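PDB 3O0A: leucyl-tRNA synthetase subunit alpha from Aquifex aeolicus, which belongs to the enzyme that joins leucine to its tRNA; the crystallised fragment is its CP1 hydrolytic domain, which probably removes wrongly attached amino acids. Local coordinates for residues V24-E27 with L28-L32; T202-L205 with Q206-L210. All coordinates share one frame; numbering follows the deposited sequence.

Contact 1 of 2, residues V24-E27 with L28-L32; sequences VPEE and LKETL
P25 O accepts a hydrogen bond from L28 N at 2.9 Å, and its neighbour E26 O takes one from K29 N at 3.1 Å. Both bonds span three residues. In each the N-H comes from above the carbonyl plane, more steeply at E26 O. The E30 carboxylate also turns back toward this oxygen and meets it nearly end-on. Its chain is bent about CB-CG (chi2 78°), which brings OE1 to 2.7 Å from E26 O. E30 OE2 meets E26 OE2 at 3.1 Å, with the two carboxylate planes nearly perpendicular. Both short contacts suggest that an acid here, probably E30, holds a proton. A water fills the next step: it donates to E27 O and accepts from T31 N, 2.9 Å from each. The direct bond of L32 N to L28 O follows. The apolar side chains gather apart from the acids. L28 CD1 rests against P25 CD at 3.9 Å. At V24, chi1 -47° sets CG1 anti to the carbonyl carbon and leaves CG2 between that carbon and the backbone N, where it meets L32 CD2 at 3.8 Å. V24 and P25 also touch V67 of helix 64-74. C23, just before V24, forms a disulfide with C70 of that same helix. Bonds back by three residues, then a water-bridged step and a bond back by four at L32, form the loosely bonded start of helix 26-35 in the editing domain.

Contact 2 of 2, residues T202-L205 with Q206-L210; sequences TEWL and QDRGL
The W204 indole carries R208 over one face, and F189 packs against the ring system edge-to-face. This pairing sits at the C-terminal end of helix 194-207, which closes in a Schellman motif. R208 lies alongside the indole, pointing the same way. Its CD makes a CH-pi contact over the five-membered ring, 3.8 Å from the centroid. Further out, CZ stands 4.4 Å from the centroid of the six-membered ring in a cation-pi contact. NH1 is 3.2 Å from W204 CH2, toward the rim, and the guanidinium is tilted 44° against the ring. The bend at chi3 (55°) folds the arginine over the indole. R208 NH1 also donates to P116 O, which helps fix the group. With an alanine at W204, the R208 chain would probably lose its aromatic support and F189 its ring partner. One residue earlier, E203 OE1 and D207 OD1 approach to 2.9 Å; two acceptors so close suggest a shifted ionisation. A water donates weakly to E203 OE1 and Q206 OE1, while K213 N gives Q206 OE1 a hydrogen bond. At the helix end G209 has positive phi, and its N bonds back to Q206 O. The apolar pair of the motif is L205 and L210, with CD2 of the first 4.3 Å from CB of the second. L205 O takes the wider-spanning return bond, from L210 N five residues on, at 2.8 Å with an N-H...O angle of 161°.

How the contacts relate
From the N terminus the chain runs through strand 6-13 before contact 1 opens helix 26-35. That helix leads into strand 37-44. Contact 2 comes far later, where helix 194-207 ends and the chain turns into strand 211-213. The two are in series and neither nest nor cross. Each closes just one turn of chain, the first at a helix start and the second at a helix end. Their centres are 23 Å apart and their nearest atoms about 10 Å. Both border the sheet of strands 37-44, 6-13 and 211-213: T31 and L210 each touch Y39. Contact 1 also reaches helix 64-74, whereas L210 of contact 2 bonds to the backbone of R9.

Contact 1 of 2, residues V24-E27 with L28-L32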
# COMPACT_ATOMS: atom_id res chain seq x y z
N VAL A 24 3.98 -17.38 9.73
CA VAL A 24 4.66 -17.25 8.43
C VAL A 24 5.09 -18.60 7.87
O VAL A 24 5.51 -19.48 8.63
CB VAL A 24 5.86 -16.26 8.46
CG1 VAL A 24 5.49 -14.94 9.18
CG2 VAL A 24 7.05 -16.89 9.14
N PRO A 25 4.97 -18.77 6.54
CA PRO A 25 5.45 -20.01 5.94
C PRO A 25 6.96 -20.06 5.88
O PRO A 25 7.62 -19.02 5.93
CB PRO A 25 4.88 -19.96 4.52
CG PRO A 25 4.79 -18.50 4.21
CD PRO A 25 4.42 -17.84 5.54
N GLU A 26 7.49 -21.27 5.74
CA GLU A 26 8.92 -21.51 5.70
C GLU A 26 9.64 -20.58 4.72
O GLU A 26 10.74 -20.10 5.00
CB GLU A 26 9.17 -22.98 5.34
CG GLU A 26 10.61 -23.43 5.49
CD GLU A 26 11.45 -23.23 4.23
OE1 GLU A 26 10.89 -23.00 3.13
OE2 GLU A 26 12.69 -23.32 4.35
N GLU A 27 9.01 -20.34 3.58
CA GLU A 27 9.58 -19.52 2.51
C GLU A 27 9.90 -18.07 2.93
O GLU A 27 10.76 -17.43 2.31
CB GLU A 27 8.65 -19.51 1.31
CG GLU A 27 8.58 -20.82 0.52
CD GLU A 27 7.65 -21.88 1.13
OE1 GLU A 27 7.02 -21.64 2.19
OE2 GLU A 27 7.56 -22.98 0.53
N LEU A 28 9.21 -17.57 3.95
CA LEU A 28 9.44 -16.19 4.43
C LEU A 28 10.27 -16.11 5.70
O LEU A 28 10.58 -15.01 6.17
CB LEU A 28 8.10 -15.47 4.67
CG LEU A 28 7.15 -15.32 3.48
CD1 LEU A 28 5.90 -14.59 3.94
CD2 LEU A 28 7.82 -14.60 2.34
N LYS A 29 10.61 -17.27 6.26
CA LYS A 29 11.23 -17.35 7.58
C LYS A 29 12.66 -16.79 7.58
O LYS A 29 13.05 -16.09 8.50
CB LYS A 29 11.22 -18.80 8.09
CG LYS A 29 12.05 -19.02 9.33
CD LYS A 29 11.94 -20.45 9.83
CE LYS A 29 13.07 -20.78 10.79
NZ LYS A 29 14.33 -21.18 10.09
N GLU A 30 13.40 -17.11 6.53
CA GLU A 30 14.78 -16.66 6.36
C GLU A 30 14.86 -15.12 6.44
O GLU A 30 15.63 -14.58 7.22
CB GLU A 30 15.33 -17.17 5.02
CG GLU A 30 15.57 -18.68 4.93
CD GLU A 30 14.31 -19.53 4.71
OE1 GLU A 30 13.19 -18.97 4.49
OE2 GLU A 30 14.46 -20.78 4.76
N THR A 31 14.01 -14.43 5.67
CA THR A 31 13.99 -12.97 5.65
C THR A 31 13.51 -12.39 6.98
O THR A 31 14.04 -11.38 7.47
CB THR A 31 13.15 -12.44 4.46
OG1 THR A 31 13.79 -12.82 3.23
CG2 THR A 31 13.01 -10.93 4.48
N LEU A 32 12.49 -13.03 7.56
CA LEU A 32 11.95 -12.60 8.83
C LEU A 32 13.03 -12.63 9.92
O LEU A 32 13.20 -11.68 10.66
CB LEU A 32 10.76 -13.47 9.24
CG LEU A 32 10.13 -13.14 10.60
CD1 LEU A 32 9.56 -11.73 10.61
CD2 LEU A 32 9.04 -14.16 10.94
O HOH W 1 12.80 -15.73 3.44

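Contact 2 of 2, residues T202-L205 with Q206-L210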
# COMPACT_ATOMS: atom_id res chain seq x y z
N THR A 202 12.57 6.54 -8.31
CA THR A 202 12.76 5.14 -8.66
C THR A 202 14.25 4.76 -8.59
O THR A 202 14.60 3.72 -8.04
CB THR A 202 12.16 4.76 -10.04
OG1 THR A 202 10.77 5.09 -10.07
CG2 THR A 202 12.28 3.27 -10.26
N GLU A 203 15.12 5.61 -9.13
CA GLU A 203 16.57 5.32 -9.07
C GLU A 203 17.10 5.28 -7.65
O GLU A 203 17.95 4.44 -7.32
CB GLU A 203 17.41 6.30 -9.90
CG GLU A 203 18.93 6.24 -9.59
CD GLU A 203 19.64 4.97 -10.10
OE1 GLU A 203 19.23 3.83 -9.76
OE2 GLU A 203 20.65 5.13 -10.82
N TRP A 204 16.62 6.19 -6.81
CA TRP A 204 17.02 6.25 -5.40
C TRP A 204 16.63 4.98 -4.66
O TRP A 204 17.43 4.37 -3.96
CB TRP A 204 16.38 7.47 -4.75
CG TRP A 204 16.63 7.69 -3.28
CD1 TRP A 204 17.84 7.87 -2.65
CD2 TRP A 204 15.63 7.81 -2.28
NE1 TRP A 204 17.64 8.07 -1.30
CE2 TRP A 204 16.30 8.05 -1.05
CE3 TRP A 204 14.23 7.74 -2.29
CZ2 TRP A 204 15.60 8.22 0.15
CZ3 TRP A 204 13.55 7.90 -1.09
CH2 TRP A 204 14.24 8.15 0.10
N LEU A 205 15.37 4.56 -4.83
CA LEU A 205 14.93 3.32 -4.23
C LEU A 205 15.74 2.12 -4.75
O LEU A 205 16.09 1.23 -3.97
CB LEU A 205 13.45 3.11 -4.51
CG LEU A 205 12.56 4.06 -3.70
CD1 LEU A 205 11.14 4.00 -4.27
CD2 LEU A 205 12.55 3.70 -2.22
N GLN A 206 16.02 2.13 -6.05
CA GLN A 206 16.77 1.04 -6.68
C GLN A 206 18.19 0.99 -6.16
O GLN A 206 18.70 -0.10 -5.89
CB GLN A 206 16.76 1.17 -8.21
CG GLN A 206 17.09 -0.15 -8.91
CD GLN A 206 16.89 -0.09 -10.42
OE1 GLN A 206 15.82 0.28 -10.92
NE2 GLN A 206 17.94 -0.45 -11.16
N ASP A 207 18.81 2.16 -5.99
CA ASP A 207 20.15 2.26 -5.39
C ASP A 207 20.19 1.66 -3.99
O ASP A 207 21.20 1.08 -3.56
CB ASP A 207 20.61 3.72 -5.32
CG ASP A 207 21.02 4.28 -6.68
OD1 ASP A 207 21.22 3.51 -7.65
OD2 ASP A 207 21.16 5.52 -6.78
N ARG A 208 19.07 1.79 -3.28
CA ARG A 208 18.91 1.31 -1.91
C ARG A 208 18.41 -0.14 -1.81
O ARG A 208 18.20 -0.65 -0.70
CB ARG A 208 17.97 2.24 -1.14
CG ARG A 208 18.51 3.66 -0.94
CD ARG A 208 17.45 4.58 -0.37
NE ARG A 208 16.88 4.07 0.87
CZ ARG A 208 15.63 4.28 1.25
NH1 ARG A 208 14.82 5.01 0.49
NH2 ARG A 208 15.19 3.77 2.39
N GLY A 209 18.20 -0.78 -2.95
CA GLY A 209 17.66 -2.14 -3.00
C GLY A 209 16.21 -2.28 -2.56
O GLY A 209 15.78 -3.37 -2.18
N LEU A 210 15.46 -1.17 -2.62
CA LEU A 210 14.07 -1.14 -2.18
C LEU A 210 13.07 -0.78 -3.29
O LEU A 210 11.91 -0.40 -3.04
CB LEU A 210 13.91 -0.19 -0.98
CG LEU A 210 14.60 -0.62 0.31
CD1 LEU A 210 14.66 0.55 1.30
CD2 LEU A 210 13.92 -1.83 0.95
O HOH W 2 16.42 2.83 -11.38